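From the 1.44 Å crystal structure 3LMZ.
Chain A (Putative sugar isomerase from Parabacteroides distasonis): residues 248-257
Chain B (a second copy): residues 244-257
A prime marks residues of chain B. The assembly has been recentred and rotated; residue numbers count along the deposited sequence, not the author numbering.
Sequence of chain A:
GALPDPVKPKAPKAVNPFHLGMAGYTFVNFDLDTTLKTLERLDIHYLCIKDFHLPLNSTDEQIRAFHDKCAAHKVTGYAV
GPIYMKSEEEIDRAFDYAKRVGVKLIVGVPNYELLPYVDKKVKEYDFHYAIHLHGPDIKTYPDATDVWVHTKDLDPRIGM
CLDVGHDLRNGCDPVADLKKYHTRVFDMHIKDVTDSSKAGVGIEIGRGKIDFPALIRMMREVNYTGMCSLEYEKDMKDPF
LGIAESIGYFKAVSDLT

Chain A 248-257: GYFKAVSDLT
Chain B (244-257) AESIGYFKAVSDLT

Two copies of one C-terminal helix, 248-256 in chain A and 244-256 in chain B, pack in the same general direction, their axes crossing at -41° and approaching to 6.8 Å. Both are regular α-helices (phi/psi near -60/-45), loosening at Leu256 (-108/-14). The crossing lies at the glycines: Gly248 CA is 4.3 Å from Tyr249′ CA, and Tyr249 CA is 4.3 Å from Gly248′ CA. A CB on Gly248 would lie 2.1 Å from Glu245′ O, so the bare backbone lets the helices close, with Gly248 O 3.4 Å from Tyr249′ CA and the reciprocal pair alike.

Each tyrosine (chi1 t, -161°; chi2 -78°) leaves its helix sideways and fills a hollow between Gly248, Lys251, Ala252 and Asp255 of the partner. Small Ala252′ leaves room for the ring: its CB sits 3.5 Å from the Tyr249 centroid, over one face, while at the ring edge Tyr249 OH donates to Asp255′ OD2 (2.6 Å); Tyr249′ repeats this. Between the rings, Ala252 CB meets Ala252′ CB at 3.4 Å. Farther along, Leu256 CD1 (m, t) touches Val253′ CG2 (t) at 3.6 Å, and reciprocally. Extended Lys251 (m, t, t, t) carries NZ to Glu245′ OE2, a 2.8 Å salt bridge. Together the stretches bury 665 Å².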

# COMPACT_ATOMS: atom_id res chain seq x y z
N GLY A 248 2.50 -1.72 0.35
CA GLY A 248 2.07 -1.72 -1.04
C GLY A 248 2.95 -0.93 -1.97
O GLY A 248 3.29 -1.37 -3.02
N TYR A 249 3.31 0.29 -1.55
CA TYR A 249 4.15 1.14 -2.34
C TYR A 249 5.51 0.43 -2.54
O TYR A 249 6.06 0.32 -3.63
CB TYR A 249 4.32 2.51 -1.73
CG TYR A 249 4.80 3.58 -2.69
CD1 TYR A 249 6.11 3.66 -3.06
CD2 TYR A 249 3.89 4.51 -3.24
CE1 TYR A 249 6.53 4.63 -4.01
CE2 TYR A 249 4.30 5.45 -4.15
CZ TYR A 249 5.61 5.51 -4.54
OH TYR A 249 6.00 6.45 -5.46
N PHE A 250 6.10 -0.10 -1.48
CA PHE A 250 7.42 -0.72 -1.54
C PHE A 250 7.37 -1.99 -2.39
O PHE A 250 8.33 -2.31 -3.14
CB PHE A 250 7.92 -1.06 -0.13
CG PHE A 250 9.35 -1.55 -0.10
CD1 PHE A 250 10.39 -0.66 -0.13
CD2 PHE A 250 9.62 -2.90 -0.10
CE1 PHE A 250 11.72 -1.11 -0.11
CE2 PHE A 250 10.94 -3.35 -0.11
CZ PHE A 250 11.97 -2.45 -0.13
N LYS A 251 6.29 -2.78 -2.29
CA LYS A 251 6.18 -3.98 -3.14
C LYS A 251 6.21 -3.57 -4.64
O LYS A 251 6.88 -4.18 -5.46
CB LYS A 251 4.90 -4.76 -2.86
CG LYS A 251 4.92 -5.59 -1.58
CD LYS A 251 3.55 -6.27 -1.37
CE LYS A 251 3.50 -7.17 -0.17
NZ LYS A 251 2.16 -7.87 -0.05
N ALA A 252 5.46 -2.52 -4.96
CA ALA A 252 5.44 -2.05 -6.33
C ALA A 252 6.79 -1.58 -6.80
O ALA A 252 7.20 -1.94 -7.89
CB ALA A 252 4.39 -0.95 -6.54
N VAL A 253 7.48 -0.77 -6.00
CA VAL A 253 8.84 -0.36 -6.38
C VAL A 253 9.74 -1.58 -6.61
O VAL A 253 10.48 -1.64 -7.58
CB VAL A 253 9.48 0.62 -5.38
CG1 VAL A 253 10.91 0.99 -5.84
CG2 VAL A 253 8.64 1.85 -5.25
N SER A 254 9.60 -2.59 -5.75
CA SER A 254 10.43 -3.82 -5.83
C SER A 254 10.16 -4.58 -7.14
O SER A 254 11.06 -5.14 -7.78
CB SER A 254 10.13 -4.74 -4.66
OG SER A 254 10.48 -4.11 -3.44
N ASP A 255 8.87 -4.58 -7.53
CA ASP A 255 8.41 -5.35 -8.67
C ASP A 255 8.74 -4.71 -10.02
O ASP A 255 8.99 -5.40 -11.03
CB ASP A 255 6.88 -5.50 -8.64
CG ASP A 255 6.37 -6.41 -7.56
OD1 ASP A 255 7.18 -7.12 -6.90
OD2 ASP A 255 5.13 -6.35 -7.34
N LEU A 256 8.69 -3.37 -10.07
CA LEU A 256 8.64 -2.61 -11.33
C LEU A 256 9.94 -1.88 -11.65
O LEU A 256 10.12 -1.39 -12.78
CB LEU A 256 7.47 -1.61 -11.26
CG LEU A 256 6.05 -2.20 -11.15
CD1 LEU A 256 5.08 -1.07 -10.97
CD2 LEU A 256 5.66 -3.08 -12.37
N THR A 257 10.83 -1.77 -10.66
CA THR A 257 12.09 -1.05 -10.86
C THR A 257 13.02 -1.98 -11.63
O THR A 257 13.02 -3.21 -11.47
CB THR A 257 12.73 -0.63 -9.52
OG1 THR A 257 11.85 0.31 -8.90
CG2 THR A 257 14.09 0.02 -9.73
OXT THR A 257 13.80 -1.51 -12.46
N ALA B 244 -5.59 -0.28 1.99
CA ALA B 244 -4.36 0.58 2.08
C ALA B 244 -3.20 0.02 1.29
O ALA B 244 -2.56 0.74 0.55
CB ALA B 244 -3.97 0.76 3.56
N GLU B 245 -3.03 -1.32 1.33
CA GLU B 245 -1.99 -1.93 0.50
C GLU B 245 -2.28 -1.70 -0.98
O GLU B 245 -1.40 -1.36 -1.76
CB GLU B 245 -1.90 -3.44 0.73
CG GLU B 245 -0.83 -4.14 -0.13
CD GLU B 245 -0.71 -5.64 0.10
OE1 GLU B 245 -1.19 -6.11 1.18
OE2 GLU B 245 -0.07 -6.28 -0.76
N SER B 246 -3.55 -1.85 -1.39
CA SER B 246 -3.90 -1.69 -2.78
C SER B 246 -3.65 -0.25 -3.24
O SER B 246 -3.16 -0.02 -4.38
CB SER B 246 -5.38 -2.00 -2.97
OG SER B 246 -5.74 -3.34 -2.74
N ILE B 247 -3.97 0.74 -2.41
CA ILE B 247 -3.75 2.14 -2.70
C ILE B 247 -2.25 2.42 -2.82
O ILE B 247 -1.79 3.15 -3.74
CB ILE B 247 -4.49 3.04 -1.67
CG1 ILE B 247 -6.01 2.96 -1.86
CG2 ILE B 247 -3.93 4.46 -1.73
CD1 ILE B 247 -6.56 3.40 -3.22
N GLY B 248 -1.46 1.90 -1.90
CA GLY B 248 -0.02 2.08 -2.01
C GLY B 248 0.58 1.54 -3.28
O GLY B 248 1.37 2.18 -3.91
N TYR B 249 0.18 0.32 -3.64
CA TYR B 249 0.68 -0.30 -4.84
C TYR B 249 0.27 0.58 -6.04
O TYR B 249 1.04 0.91 -6.94
CB TYR B 249 0.20 -1.72 -4.99
CG TYR B 249 1.02 -2.57 -5.95
CD1 TYR B 249 0.86 -2.45 -7.30
CD2 TYR B 249 1.97 -3.48 -5.47
CE1 TYR B 249 1.68 -3.20 -8.20
CE2 TYR B 249 2.75 -4.22 -6.32
CZ TYR B 249 2.61 -4.08 -7.68
OH TYR B 249 3.41 -4.81 -8.52
N PHE B 250 -0.99 0.99 -6.12
CA PHE B 250 -1.50 1.75 -7.25
C PHE B 250 -0.84 3.13 -7.31
O PHE B 250 -0.56 3.66 -8.42
CB PHE B 250 -3.02 1.91 -7.15
CG PHE B 250 -3.65 2.54 -8.37
CD1 PHE B 250 -3.93 1.79 -9.47
CD2 PHE B 250 -3.90 3.89 -8.40
CE1 PHE B 250 -4.50 2.37 -10.62
CE2 PHE B 250 -4.44 4.48 -9.55
CZ PHE B 250 -4.72 3.72 -10.64
N LYS B 251 -0.60 3.77 -6.16
CA LYS B 251 0.09 5.07 -6.18
C LYS B 251 1.49 4.91 -6.82
O LYS B 251 1.93 5.71 -7.64
CB LYS B 251 0.24 5.65 -4.78
CG LYS B 251 -1.03 6.27 -4.20
CD LYS B 251 -0.77 6.75 -2.75
CE LYS B 251 -1.95 7.44 -2.13
NZ LYS B 251 -1.63 7.97 -0.74
N ALA B 252 2.20 3.85 -6.41
CA ALA B 252 3.51 3.61 -6.97
C ALA B 252 3.47 3.37 -8.45
O ALA B 252 4.28 3.94 -9.16
CB ALA B 252 4.22 2.45 -6.26
N VAL B 253 2.56 2.52 -8.92
CA VAL B 253 2.43 2.32 -10.38
C VAL B 253 2.16 3.65 -11.09
O VAL B 253 2.77 3.95 -12.12
CB VAL B 253 1.38 1.27 -10.75
CG1 VAL B 253 1.29 1.13 -12.30
CG2 VAL B 253 1.71 -0.05 -10.14
N SER B 254 1.32 4.49 -10.48
CA SER B 254 0.95 5.81 -11.08
C SER B 254 2.18 6.73 -11.19
O SER B 254 2.35 7.47 -12.16
CB SER B 254 -0.10 6.49 -10.23
OG SER B 254 -1.29 5.71 -10.22
N ASP B 255 3.02 6.65 -10.15
CA ASP B 255 4.16 7.54 -10.02
C ASP B 255 5.35 7.16 -10.91
O ASP B 255 6.11 8.03 -11.40
CB ASP B 255 4.71 7.52 -8.58
CG ASP B 255 3.81 8.18 -7.57
OD1 ASP B 255 2.82 8.86 -7.97
OD2 ASP B 255 4.09 7.95 -6.37
N LEU B 256 5.55 5.85 -11.09
CA LEU B 256 6.81 5.30 -11.63
C LEU B 256 6.68 4.78 -13.06
O LEU B 256 7.71 4.50 -13.72
CB LEU B 256 7.31 4.18 -10.70
CG LEU B 256 7.68 4.59 -9.26
CD1 LEU B 256 8.01 3.35 -8.48
CD2 LEU B 256 8.85 5.60 -9.20
N THR B 257 5.45 4.61 -13.53
CA THR B 257 5.22 4.06 -14.88
C THR B 257 5.48 5.20 -15.86
O THR B 257 5.20 6.38 -15.61
CB THR B 257 3.80 3.51 -15.04
OG1 THR B 257 3.67 2.39 -14.17
CG2 THR B 257 3.54 3.05 -16.47
OXT THR B 257 5.99 4.96 -16.96